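PDB 4NAR: putative uronate isomerase from Thermotoga maritima, which may have lactate racemase activity, though its true reaction remains uncertain. Local coordinates for residues A[20-25]-A[219-224]; A[45-50]-A[231-236]; A[64-69]-A[83-88]; A[147-152]-A[243-248]. One frame throughout, in Å; residues are numbered along the deposited sequence.

How the contacts relate
All four contacts pin helices to one mixed beta sheet. Contacts 1, 2 and 3 set helices 12-24 and 45-58 and the end of helix 78-85 against one face; contact 4 brings helix 241-259 to the other, giving an alpha-beta-alpha sandwich. Contacts 1 and 2, with centres about 12 Å apart, meet through neighbouring strands 217-227 and 231-240; contact 4 lies about 11 Å from contact 1, and its strand 144-150 pairs with 217-227. Contact 3 is local in sequence, whereas the segments of contacts 1, 2 and 4 alternate along the chain. Strands 217-227 and 231-240 and helix 241-259 thus complete the layers begun by the N-terminal part.

Contact 1. Residues A[20-25]-A[219-224]; sequences SKLVED and FTLNMV
Leu22, on the last turns of helix 12-24, faces Phe219 of strand 217-227 with their CA atoms 9.4 Å apart, a spacing that leaves the meeting to side chains alone. Here the helix packs on one face of the mixed sheet of the alpha/beta domain. Leu22 holds its CG anti to the backbone N (chi1 158°), which sends both methyls at the sheet. CD1 rides over one face of the phenyl ring in a CH-pi contact, 3.8 Å from the Phe219 ring centroid and 21° off the ring normal. It is shifted toward the rim: Leu22 CD1 is 3.6 Å from Phe219 CD1. The two side chains slide past each other rather than meeting end on. The second branch spans more loosely, Leu22 CD2 lying 4.2 Å from Leu221 CD2. A leucine suits this place because its forked end serves both neighbours. Backbone hydrogen bonds of Phe219 to Ile145 and Phe147 fix its strand, and the ring of Phe146 meets its ring at a shallow angle. With an alanine in place of Phe219, Leu22 CD1 would probably lose its aromatic floor and a gap is likely to open between helix and sheet. No hydrogen bond crosses between the segments; cohesion rests on dispersion and the burial of hydrocarbon, forces that tolerate small shifts.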
loop_
_atom_site.group_PDB
_atom_site.type_symbol
_atom_site.label_atom_id
_atom_site.label_comp_id
_atom_site.label_asym_id
_atom_site.label_seq_id
_atom_site.Cartn_x
_atom_site.Cartn_y
_atom_site.Cartn_z
ATOM N N SER A 20 -10.933 -24.391 -6.776
ATOM C CA SER A 20 -10.934 -25.823 -7.056
ATOM C C SER A 20 -10.385 -26.043 -8.463
ATOM O O SER A 20 -9.527 -26.903 -8.690
ATOM C CB SER A 20 -12.348 -26.404 -6.947
ATOM O OG SER A 20 -12.302 -27.784 -6.611
ATOM N N LYS A 21 -10.884 -25.232 -9.391
ATOM C CA LYS A 21 -10.476 -25.280 -10.785
ATOM C C LYS A 21 -8.962 -25.075 -10.920
ATOM O O LYS A 21 -8.270 -25.885 -11.547
ATOM C CB LYS A 21 -11.247 -24.216 -11.570
ATOM C CG LYS A 21 -10.927 -24.151 -13.057
ATOM C CD LYS A 21 -11.808 -23.109 -13.757
ATOM C CE LYS A 21 -11.520 -23.049 -15.258
ATOM N NZ LYS A 21 -12.086 -21.824 -15.906
ATOM N N LEU A 22 -8.454 -24.002 -10.311
ATOM C CA LEU A 22 -7.020 -23.691 -10.327
ATOM C C LEU A 22 -6.133 -24.820 -9.757
ATOM O O LEU A 22 -5.088 -25.153 -10.341
ATOM C CB LEU A 22 -6.769 -22.378 -9.582
ATOM C CG LEU A 22 -5.369 -22.113 -9.029
ATOM C CD1 LEU A 22 -4.417 -21.653 -10.124
ATOM C CD2 LEU A 22 -5.456 -21.081 -7.924
ATOM N N VAL A 23 -6.558 -25.399 -8.629
ATOM C CA VAL A 23 -5.829 -26.489 -7.978
ATOM C C VAL A 23 -5.862 -27.764 -8.814
ATOM O O VAL A 23 -4.875 -28.501 -8.897
ATOM C CB VAL A 23 -6.395 -26.789 -6.570
ATOM C CG1 VAL A 23 -5.872 -28.130 -6.047
ATOM C CG2 VAL A 23 -6.040 -25.655 -5.603
ATOM N N GLU A 24 -7.008 -28.011 -9.439
ATOM C CA GLU A 24 -7.173 -29.159 -10.320
ATOM C C GLU A 24 -6.157 -29.112 -11.466
ATOM O O GLU A 24 -5.656 -30.152 -11.898
ATOM C CB GLU A 24 -8.625 -29.235 -10.829
ATOM C CG GLU A 24 -8.794 -29.568 -12.309
ATOM C CD GLU A 24 -9.540 -28.470 -13.073
ATOM O OE1 GLU A 24 -10.792 -28.424 -12.970
ATOM O OE2 GLU A 24 -8.874 -27.652 -13.766
ATOM N N ASP A 25 -5.840 -27.904 -11.933
ATOM C CA ASP A 25 -4.871 -27.724 -13.011
ATOM C C ASP A 25 -3.408 -27.745 -12.523
ATOM O O ASP A 25 -2.479 -27.819 -13.329
ATOM C CB ASP A 25 -5.190 -26.457 -13.814
ATOM C CG ASP A 25 -3.983 -25.551 -13.994
ATOM O OD1 ASP A 25 -3.381 -25.554 -15.100
ATOM O OD2 ASP A 25 -3.631 -24.841 -13.016
ATOM N N PHE A 219 1.105 -17.661 -9.428
ATOM C CA PHE A 219 -0.257 -17.217 -9.662
ATOM C C PHE A 219 -0.562 -15.899 -9.011
ATOM O O PHE A 219 -0.073 -15.594 -7.926
ATOM C CB PHE A 219 -1.252 -18.290 -9.226
ATOM C CG PHE A 219 -1.027 -19.601 -9.921
ATOM C CD1 PHE A 219 -1.535 -19.816 -11.202
ATOM C CD2 PHE A 219 -0.235 -20.589 -9.337
ATOM C CE1 PHE A 219 -1.294 -21.019 -11.879
ATOM C CE2 PHE A 219 0.015 -21.804 -10.008
ATOM C CZ PHE A 219 -0.514 -22.014 -11.282
ATOM N N THR A 220 -1.346 -15.098 -9.710
ATOM C CA THR A 220 -1.898 -13.905 -9.113
ATOM C C THR A 220 -3.374 -14.138 -8.840
ATOM O O THR A 220 -4.117 -14.647 -9.692
ATOM C CB THR A 220 -1.704 -12.643 -9.987
ATOM O OG1 THR A 220 -2.377 -11.540 -9.366
ATOM C CG2 THR A 220 -2.258 -12.838 -11.421
ATOM N N LEU A 221 -3.779 -13.815 -7.623
ATOM C CA LEU A 221 -5.171 -13.890 -7.226
ATOM C C LEU A 221 -5.512 -12.465 -6.782
ATOM O O LEU A 221 -5.297 -12.089 -5.624
ATOM C CB LEU A 221 -5.351 -14.935 -6.113
ATOM C CG LEU A 221 -4.890 -16.353 -6.503
ATOM C CD1 LEU A 221 -3.408 -16.583 -6.239
ATOM C CD2 LEU A 221 -5.714 -17.438 -5.817
ATOM N N ASN A 222 -5.982 -11.668 -7.743
ATOM C CA ASN A 222 -6.131 -10.225 -7.592
ATOM C C ASN A 222 -7.569 -9.882 -7.159
ATOM O O ASN A 222 -8.525 -9.997 -7.939
ATOM C CB ASN A 222 -5.765 -9.540 -8.918
ATOM C CG ASN A 222 -5.489 -8.040 -8.764
ATOM O OD1 ASN A 222 -5.987 -7.386 -7.833
ATOM N ND2 ASN A 222 -4.681 -7.489 -9.680
HETATM N N MSE A 223 -7.710 -9.479 -5.902
HETATM C CA MSE A 223 -9.013 -9.196 -5.316
HETATM C C MSE A 223 -9.470 -7.768 -5.588
HETATM O O MSE A 223 -8.658 -6.837 -5.654
HETATM C CB MSE A 223 -8.942 -9.375 -3.802
HETATM C CG MSE A 223 -8.711 -10.805 -3.323
HETATM SE SE MSE A 223 -8.430 -10.810 -1.388
HETATM C CE MSE A 223 -6.873 -9.654 -1.257
ATOM N N VAL A 224 -10.782 -7.594 -5.720
ATOM C CA VAL A 224 -11.389 -6.265 -5.680
ATOM C C VAL A 224 -12.612 -6.337 -4.753
ATOM O O VAL A 224 -13.365 -7.328 -4.771
ATOM C CB VAL A 224 -11.780 -5.759 -7.093
ATOM C CG1 VAL A 224 -12.228 -4.308 -7.040
ATOM C CG2 VAL A 224 -10.615 -5.901 -8.058
#

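Contact 2. Residues A[45-50]-A[231-236]; sequences THLVAK and VIPRAL
Val48 and Leu47, consecutive on helix 45-58, reach two residues of strand 231-240 and so join a helix to the sheet of an alpha-beta-alpha sandwich. The inner half of the contact is fully buried. There Val48 CG2 lies 4.3 Å from Leu236 CD1. Valine suits the spot because its two methyls diverge: with CG1 anti to the backbone N (chi1 -176°), that branch turns to the end of Ile148 on strand 144-150 and leaves CG2 for Leu236. Leu19 of helix 12-24 and Met223, a selenomethionine here, close around this pair.

The outer half is no wider in distance, but it covers less surface and is partly open to solvent. Leu47 CD1 stands 4.3 Å from Pro233 CG, a single hydrocarbon touch, with Glu12 beside the leucine and Phe44 beside the proline; exposed His46 has one face of its ring over Leu47 CG. Proline has no N-H to offer, but its backbone still bonds to Leu10 through the carbonyl.

Pro233 and Leu236 are three residues apart, yet both turn to the helix, which a regular alternating strand would not allow. A classic beta bulge between them explains it: Arg234 and Ala235 together face Val224 of the neighbouring strand. Arg234 carries its charge away from the helix, to a salt bridge with Glu226. At the bulge, the backbone O of Val224 accepts from the N of Arg234, while the N of Val224 donates to the O of Ala235.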
loop_
_atom_site.group_PDB
_atom_site.type_symbol
_atom_site.label_atom_id
_atom_site.label_comp_id
_atom_site.label_asym_id
_atom_site.label_seq_id
_atom_site.Cartn_x
_atom_site.Cartn_y
_atom_site.Cartn_z
ATOM N N THR A 45 -8.920 -12.024 2.028
ATOM C CA THR A 45 -7.865 -13.036 1.981
ATOM C C THR A 45 -8.280 -14.346 2.648
ATOM O O THR A 45 -8.085 -15.430 2.082
ATOM C CB THR A 45 -6.576 -12.566 2.676
ATOM O OG1 THR A 45 -6.075 -11.380 2.035
ATOM C CG2 THR A 45 -5.532 -13.679 2.649
ATOM N N HIS A 46 -8.860 -14.230 3.840
ATOM C CA HIS A 46 -9.241 -15.395 4.635
ATOM C C HIS A 46 -10.127 -16.391 3.874
ATOM O O HIS A 46 -9.976 -17.602 4.049
ATOM C CB HIS A 46 -9.878 -14.971 5.970
ATOM C CG HIS A 46 -11.216 -14.295 5.836
ATOM N ND1 HIS A 46 -12.378 -14.857 6.309
ATOM C CD2 HIS A 46 -11.556 -13.089 5.309
ATOM C CE1 HIS A 46 -13.392 -14.033 6.072
ATOM N NE2 HIS A 46 -12.921 -12.960 5.469
ATOM N N LEU A 47 -11.020 -15.884 3.017
ATOM C CA LEU A 47 -11.842 -16.741 2.169
ATOM C C LEU A 47 -11.003 -17.414 1.084
ATOM O O LEU A 47 -11.299 -18.532 0.664
ATOM C CB LEU A 47 -12.985 -15.951 1.505
ATOM C CG LEU A 47 -14.137 -15.344 2.327
ATOM C CD1 LEU A 47 -15.074 -14.545 1.412
ATOM C CD2 LEU A 47 -14.928 -16.400 3.096
ATOM N N VAL A 48 -9.964 -16.733 0.618
ATOM C CA VAL A 48 -9.141 -17.286 -0.456
ATOM C C VAL A 48 -8.116 -18.276 0.091
ATOM O O VAL A 48 -8.019 -19.428 -0.373
ATOM C CB VAL A 48 -8.401 -16.168 -1.217
ATOM C CG1 VAL A 48 -7.612 -16.738 -2.411
ATOM C CG2 VAL A 48 -9.380 -15.113 -1.689
ATOM N N ALA A 49 -7.348 -17.820 1.077
ATOM C CA ALA A 49 -6.268 -18.614 1.655
ATOM C C ALA A 49 -6.758 -19.936 2.258
ATOM O O ALA A 49 -6.227 -21.004 1.948
ATOM C CB ALA A 49 -5.543 -17.805 2.707
ATOM N N LYS A 50 -7.765 -19.863 3.122
ATOM C CA LYS A 50 -8.238 -21.060 3.814
ATOM C C LYS A 50 -8.786 -22.115 2.836
ATOM O O LYS A 50 -8.591 -23.313 3.041
ATOM C CB LYS A 50 -9.259 -20.697 4.906
ATOM C CG LYS A 50 -10.725 -20.844 4.510
ATOM C CD LYS A 50 -11.653 -20.204 5.545
ATOM C CE LYS A 50 -13.119 -20.535 5.249
ATOM N NZ LYS A 50 -14.029 -19.555 5.907
ATOM N N VAL A 231 -16.437 -5.954 4.591
ATOM C CA VAL A 231 -15.846 -6.103 3.271
ATOM C C VAL A 231 -16.817 -6.864 2.368
ATOM O O VAL A 231 -17.241 -7.976 2.691
ATOM C CB VAL A 231 -14.470 -6.832 3.345
ATOM C CG1 VAL A 231 -14.023 -7.336 1.968
ATOM C CG2 VAL A 231 -13.417 -5.922 3.970
ATOM N N ILE A 232 -17.171 -6.250 1.241
ATOM C CA ILE A 232 -18.005 -6.892 0.229
ATOM C C ILE A 232 -17.109 -7.301 -0.925
ATOM O O ILE A 232 -16.680 -6.446 -1.712
ATOM C CB ILE A 232 -19.092 -5.921 -0.319
ATOM C CG1 ILE A 232 -19.859 -5.276 0.833
ATOM C CG2 ILE A 232 -20.065 -6.645 -1.255
ATOM C CD1 ILE A 232 -19.667 -3.786 0.915
ATOM N N PRO A 233 -16.793 -8.604 -1.021
ATOM C CA PRO A 233 -15.989 -9.079 -2.156
ATOM C C PRO A 233 -16.733 -8.802 -3.465
ATOM O O PRO A 233 -17.961 -8.944 -3.514
ATOM C CB PRO A 233 -15.892 -10.591 -1.920
ATOM C CG PRO A 233 -16.113 -10.772 -0.448
ATOM C CD PRO A 233 -17.080 -9.668 -0.041
ATOM N N ARG A 234 -16.011 -8.417 -4.511
ATOM C CA ARG A 234 -16.649 -8.063 -5.772
ATOM C C ARG A 234 -16.018 -8.772 -6.974
ATOM O O ARG A 234 -16.671 -8.958 -8.008
ATOM C CB ARG A 234 -16.590 -6.550 -5.955
ATOM C CG ARG A 234 -17.411 -5.778 -4.907
ATOM C CD ARG A 234 -18.941 -6.055 -5.035
ATOM N NE ARG A 234 -19.351 -5.990 -6.439
ATOM C CZ ARG A 234 -19.707 -4.868 -7.060
ATOM N NH1 ARG A 234 -19.742 -3.723 -6.386
ATOM N NH2 ARG A 234 -20.037 -4.884 -8.351
ATOM N N ALA A 235 -14.745 -9.152 -6.844
ATOM C CA ALA A 235 -14.052 -9.871 -7.915
ATOM C C ALA A 235 -12.760 -10.507 -7.436
ATOM O O ALA A 235 -12.073 -9.968 -6.565
ATOM C CB ALA A 235 -13.754 -8.949 -9.097
ATOM N N LEU A 236 -12.437 -11.650 -8.034
ATOM C CA LEU A 236 -11.174 -12.332 -7.810
ATOM C C LEU A 236 -10.625 -12.695 -9.189
ATOM O O LEU A 236 -11.136 -13.613 -9.848
ATOM C CB LEU A 236 -11.394 -13.602 -6.975
ATOM C CG LEU A 236 -10.316 -14.026 -5.963
ATOM C CD1 LEU A 236 -10.189 -15.559 -5.888
ATOM C CD2 LEU A 236 -8.952 -13.380 -6.230
#

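Contact 3. Residues A[64-69]-A[83-88]; sequences FHTLNA and KKLGIS
Phe64 and Ile87 come at each other from opposite directions, and Ile87 CD1 stops 3.5 Å from Phe64 CE1, with CZ of the same ring slightly farther off. The phenyl group gets there because its CG is anti to the backbone N (chi1 -172°), carrying the ring out from strand 63-68. Two residues along, Thr66 and Leu85 meet tip to tip, Leu85 CD1 being 3.7 Å from Thr66 CG2. Threonine fits well: its methyl joins the apolar layer, while its buried OG1 is satisfied by a hydrogen bond with His36 NE2.

The next shell comes from helix 45-58. Tyr53 sets its ring edge-to-face with Phe64 and also touches Ile87, and Thr45 and Ala49 lie against Leu85; the CB of Ala49 sits close to the backbone O of Leu85, which suits a small residue. Between the two anchors, Gly86 leaves the helix with positive phi (68°), a backbone shape easiest for a residue without a side chain, and this turn lets both Leu85 and Ile87 point at the sheet. Strand 63-68, helix 78-85 and strand 94-97 together form a beta-alpha-beta unit, whose helix end is here sealed onto its first strand.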
loop_
_atom_site.group_PDB
_atom_site.type_symbol
_atom_site.label_atom_id
_atom_site.label_comp_id
_atom_site.label_asym_id
_atom_site.label_seq_id
_atom_site.Cartn_x
_atom_site.Cartn_y
_atom_site.Cartn_z
ATOM N N PHE A 64 2.900 -25.987 3.421
ATOM C CA PHE A 64 2.159 -24.779 3.101
ATOM C C PHE A 64 2.843 -23.624 3.821
ATOM O O PHE A 64 2.638 -23.408 5.023
ATOM C CB PHE A 64 0.717 -24.939 3.583
ATOM C CG PHE A 64 -0.206 -23.834 3.149
ATOM C CD1 PHE A 64 -0.437 -22.733 3.974
ATOM C CD2 PHE A 64 -0.859 -23.905 1.915
ATOM C CE1 PHE A 64 -1.309 -21.706 3.562
ATOM C CE2 PHE A 64 -1.727 -22.893 1.491
ATOM C CZ PHE A 64 -1.961 -21.794 2.312
ATOM N N HIS A 65 3.694 -22.912 3.095
ATOM C CA HIS A 65 4.416 -21.777 3.649
ATOM C C HIS A 65 3.703 -20.467 3.303
ATOM O O HIS A 65 3.113 -20.332 2.228
ATOM C CB HIS A 65 5.837 -21.763 3.103
ATOM C CG HIS A 65 6.691 -22.886 3.618
ATOM N ND1 HIS A 65 7.648 -22.704 4.595
ATOM C CD2 HIS A 65 6.736 -24.195 3.286
ATOM C CE1 HIS A 65 8.246 -23.856 4.842
ATOM N NE2 HIS A 65 7.712 -24.778 4.066
ATOM N N THR A 66 3.742 -19.495 4.212
ATOM C CA THR A 66 3.188 -18.181 3.897
ATOM C C THR A 66 4.193 -17.065 4.125
ATOM O O THR A 66 5.102 -17.201 4.948
ATOM C CB THR A 66 1.860 -17.886 4.653
ATOM O OG1 THR A 66 2.121 -17.084 5.826
ATOM C CG2 THR A 66 1.133 -19.210 5.001
ATOM N N LEU A 67 4.032 -15.972 3.380
ATOM C CA LEU A 67 4.942 -14.836 3.459
ATOM C C LEU A 67 4.098 -13.573 3.535
ATOM O O LEU A 67 3.248 -13.294 2.666
ATOM C CB LEU A 67 5.863 -14.760 2.227
ATOM C CG LEU A 67 7.331 -14.294 2.335
ATOM C CD1 LEU A 67 7.783 -13.723 1.006
ATOM C CD2 LEU A 67 7.611 -13.301 3.466
ATOM N N ASN A 68 4.335 -12.817 4.595
ATOM C CA ASN A 68 3.671 -11.556 4.799
ATOM C C ASN A 68 4.325 -10.482 3.937
ATOM O O ASN A 68 5.473 -10.097 4.190
ATOM C CB ASN A 68 3.778 -11.159 6.275
ATOM C CG ASN A 68 3.076 -9.847 6.569
ATOM O OD1 ASN A 68 1.859 -9.728 6.381
ATOM N ND2 ASN A 68 3.842 -8.849 7.026
ATOM N N ALA A 69 3.597 -9.994 2.932
ATOM C CA ALA A 69 4.099 -8.898 2.101
ATOM C C ALA A 69 4.041 -7.582 2.886
ATOM O O ALA A 69 3.137 -6.754 2.669
ATOM C CB ALA A 69 3.300 -8.785 0.801
ATOM N N LYS A 83 -5.697 -14.845 11.690
ATOM C CA LYS A 83 -6.837 -14.013 11.339
ATOM C C LYS A 83 -6.850 -13.702 9.843
ATOM O O LYS A 83 -7.894 -13.799 9.189
ATOM C CB LYS A 83 -6.868 -12.717 12.169
ATOM C CG LYS A 83 -7.930 -11.707 11.684
ATOM C CD LYS A 83 -8.424 -10.764 12.780
ATOM C CE LYS A 83 -7.359 -9.733 13.193
ATOM N NZ LYS A 83 -7.902 -8.710 14.152
ATOM N N LYS A 84 -5.692 -13.341 9.303
ATOM C CA LYS A 84 -5.590 -12.960 7.892
ATOM C C LYS A 84 -5.888 -14.119 6.937
ATOM O O LYS A 84 -6.524 -13.939 5.888
ATOM C CB LYS A 84 -4.193 -12.399 7.596
ATOM C CG LYS A 84 -3.933 -12.139 6.127
ATOM C CD LYS A 84 -4.988 -11.212 5.543
ATOM C CE LYS A 84 -4.370 -9.897 5.165
ATOM N NZ LYS A 84 -4.839 -8.793 5.986
ATOM N N LEU A 85 -5.429 -15.310 7.300
ATOM C CA LEU A 85 -5.486 -16.432 6.373
ATOM C C LEU A 85 -6.707 -17.316 6.610
ATOM O O LEU A 85 -7.150 -18.039 5.701
ATOM C CB LEU A 85 -4.197 -17.247 6.471
ATOM C CG LEU A 85 -2.956 -16.431 6.081
ATOM C CD1 LEU A 85 -1.638 -17.202 6.275
ATOM C CD2 LEU A 85 -3.106 -15.911 4.629
ATOM N N GLY A 86 -7.256 -17.229 7.824
ATOM C CA GLY A 86 -8.300 -18.129 8.264
ATOM C C GLY A 86 -7.747 -19.535 8.429
ATOM O O GLY A 86 -8.459 -20.523 8.234
ATOM N N ILE A 87 -6.465 -19.627 8.781
ATOM C CA ILE A 87 -5.801 -20.916 8.983
ATOM C C ILE A 87 -5.166 -20.953 10.381
ATOM O O ILE A 87 -4.546 -19.975 10.814
ATOM C CB ILE A 87 -4.713 -21.149 7.913
ATOM C CG1 ILE A 87 -5.301 -20.975 6.507
ATOM C CG2 ILE A 87 -4.080 -22.528 8.076
ATOM C CD1 ILE A 87 -4.299 -21.247 5.360
ATOM N N SER A 88 -5.313 -22.068 11.093
ATOM C CA SER A 88 -4.797 -22.146 12.461
ATOM C C SER A 88 -3.290 -22.379 12.469
ATOM O O SER A 88 -2.751 -23.052 11.583
ATOM C CB SER A 88 -5.499 -23.260 13.241
ATOM O OG SER A 88 -4.791 -23.594 14.430
#

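Contact 4. Residues A[147-152]-A[243-248]; sequences FINGTV and EGFLRA. With ACT (acetate ion), chain E.
Phe245 presents the edge of its ring to the face of Phe147 in a T-shaped pair, centroids 5.3 Å apart and planes at 73°. The far corner of the ring does the touching: Phe245 CZ is 3.5 Å from Phe147 CG, displaced toward the CB end of that ring. Phe147 holds its CG anti to the carbonyl carbon (chi1 -61°), which puts its ring on the helix side. Asn149 ND2 comes within 4.1 Å of Phe245 CE2, and Phe211 adds a further ring next to Phe245. Were Phe147 a smaller residue such as alanine, the edge of Phe245 would probably lose its seat and the ring would be freer to turn. Helix 241-259, in an outer layer of an alpha-beta-alpha sandwich, lies here on strand 144-150 of its central sheet.

Asn149 suits its buried place by its amide's double character: OD1 accepts from Gly162 N, while ND2 bonds to Thr220 OG1 and, weakly, to Phe147 O. The next residue, Gly150, points its N-H almost straight (170°) at an acetate, probably from the crystallisation liquor, with Gly150 N 3.2 Å from its OXT. Arg41 NH2 and Gly161 N also bind that acetate, consistent with a pocket able to hold a carboxylate.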
loop_
_atom_site.group_PDB
_atom_site.type_symbol
_atom_site.label_atom_id
_atom_site.label_comp_id
_atom_site.label_asym_id
_atom_site.label_seq_id
_atom_site.Cartn_x
_atom_site.Cartn_y
_atom_site.Cartn_z
ATOM N N PHE A 147 0.111 -15.496 -5.100
ATOM C CA PHE A 147 0.142 -14.153 -4.562
ATOM C C PHE A 147 -1.307 -13.653 -4.464
ATOM O O PHE A 147 -1.939 -13.364 -5.489
ATOM C CB PHE A 147 0.929 -13.224 -5.488
ATOM C CG PHE A 147 2.377 -13.613 -5.692
ATOM C CD1 PHE A 147 3.395 -12.953 -5.000
ATOM C CD2 PHE A 147 2.731 -14.611 -6.615
ATOM C CE1 PHE A 147 4.748 -13.291 -5.208
ATOM C CE2 PHE A 147 4.069 -14.955 -6.827
ATOM C CZ PHE A 147 5.079 -14.290 -6.131
ATOM N N ILE A 148 -1.836 -13.559 -3.247
ATOM C CA ILE A 148 -3.178 -13.018 -3.051
ATOM C C ILE A 148 -3.029 -11.516 -2.809
ATOM O O ILE A 148 -2.628 -11.067 -1.721
ATOM C CB ILE A 148 -3.898 -13.682 -1.855
ATOM C CG1 ILE A 148 -3.822 -15.211 -1.972
ATOM C CG2 ILE A 148 -5.346 -13.206 -1.773
ATOM C CD1 ILE A 148 -4.347 -15.957 -0.749
ATOM N N ASN A 149 -3.327 -10.725 -3.831
ATOM C CA ASN A 149 -3.144 -9.280 -3.727
ATOM C C ASN A 149 -4.494 -8.567 -3.861
ATOM O O ASN A 149 -5.500 -9.197 -4.178
ATOM C CB ASN A 149 -2.149 -8.818 -4.800
ATOM C CG ASN A 149 -2.532 -9.310 -6.204
ATOM O OD1 ASN A 149 -3.121 -8.558 -6.986
ATOM N ND2 ASN A 149 -2.185 -10.571 -6.528
ATOM N N GLY A 150 -4.527 -7.262 -3.625
ATOM C CA GLY A 150 -5.779 -6.531 -3.688
ATOM C C GLY A 150 -5.618 -5.169 -4.334
ATOM O O GLY A 150 -4.586 -4.482 -4.131
ATOM N N THR A 151 -6.644 -4.762 -5.089
ATOM C CA THR A 151 -6.541 -3.556 -5.915
ATOM C C THR A 151 -7.478 -2.436 -5.470
ATOM O O THR A 151 -8.703 -2.622 -5.365
ATOM C CB THR A 151 -6.751 -3.859 -7.421
ATOM O OG1 THR A 151 -5.700 -4.718 -7.895
ATOM C CG2 THR A 151 -6.770 -2.573 -8.239
ATOM N N VAL A 152 -6.876 -1.269 -5.244
ATOM C CA VAL A 152 -7.546 -0.109 -4.680
ATOM C C VAL A 152 -6.726 1.108 -5.130
ATOM O O VAL A 152 -5.543 0.971 -5.445
ATOM C CB VAL A 152 -7.600 -0.266 -3.127
ATOM C CG1 VAL A 152 -7.269 1.027 -2.391
ATOM C CG2 VAL A 152 -8.955 -0.818 -2.684
ATOM N N GLU A 243 2.989 -11.975 -17.106
ATOM C CA GLU A 243 1.965 -11.404 -17.991
ATOM C C GLU A 243 0.577 -11.515 -17.367
ATOM O O GLU A 243 -0.296 -10.669 -17.615
ATOM C CB GLU A 243 1.959 -12.095 -19.368
ATOM C CG GLU A 243 3.259 -11.984 -20.141
ATOM C CD GLU A 243 3.512 -10.570 -20.676
ATOM O OE1 GLU A 243 2.606 -9.696 -20.535
ATOM O OE2 GLU A 243 4.620 -10.336 -21.243
ATOM N N GLY A 244 0.370 -12.569 -16.577
ATOM C CA GLY A 244 -0.886 -12.747 -15.881
ATOM C C GLY A 244 -1.110 -11.637 -14.873
ATOM O O GLY A 244 -2.239 -11.126 -14.730
ATOM N N PHE A 245 -0.038 -11.269 -14.170
ATOM C CA PHE A 245 -0.106 -10.234 -13.149
ATOM C C PHE A 245 -0.575 -8.936 -13.793
ATOM O O PHE A 245 -1.427 -8.227 -13.245
ATOM C CB PHE A 245 1.272 -10.013 -12.530
ATOM C CG PHE A 245 1.457 -10.671 -11.198
ATOM C CD1 PHE A 245 2.037 -11.935 -11.097
ATOM C CD2 PHE A 245 1.075 -10.010 -10.030
ATOM C CE1 PHE A 245 2.216 -12.532 -9.857
ATOM C CE2 PHE A 245 1.257 -10.602 -8.779
ATOM C CZ PHE A 245 1.835 -11.854 -8.692
ATOM N N LEU A 246 0.009 -8.633 -14.954
ATOM C CA LEU A 246 -0.350 -7.459 -15.752
ATOM C C LEU A 246 -1.830 -7.450 -16.175
ATOM O O LEU A 246 -2.518 -6.443 -16.002
ATOM C CB LEU A 246 0.575 -7.350 -16.975
ATOM C CG LEU A 246 1.830 -6.469 -16.817
ATOM C CD1 LEU A 246 2.335 -6.409 -15.379
ATOM C CD2 LEU A 246 2.970 -6.911 -17.743
ATOM N N ARG A 247 -2.315 -8.568 -16.718
ATOM C CA ARG A 247 -3.719 -8.678 -17.139
ATOM C C ARG A 247 -4.704 -8.521 -15.968
ATOM O O ARG A 247 -5.637 -7.713 -16.027
ATOM C CB ARG A 247 -3.972 -10.025 -17.826
ATOM C CG ARG A 247 -3.322 -10.179 -19.210
ATOM C CD ARG A 247 -3.796 -11.474 -19.884
ATOM N NE ARG A 247 -3.317 -12.648 -19.155
ATOM C CZ ARG A 247 -2.179 -13.279 -19.436
ATOM N NH1 ARG A 247 -1.419 -12.863 -20.446
ATOM N NH2 ARG A 247 -1.802 -14.333 -18.721
ATOM N N ALA A 248 -4.487 -9.311 -14.915
ATOM C CA ALA A 248 -5.336 -9.283 -13.724
ATOM C C ALA A 248 -5.376 -7.897 -13.086
ATOM O O ALA A 248 -6.449 -7.439 -12.650
ATOM C CB ALA A 248 -4.883 -10.340 -12.702
HETATM C C ACT E . -0.792 -5.279 -2.548
HETATM O O ACT E . -0.768 -4.193 -3.154
HETATM O OXT ACT E . -1.678 -6.061 -2.934
HETATM C CH3 ACT E . 0.180 -5.591 -1.441
#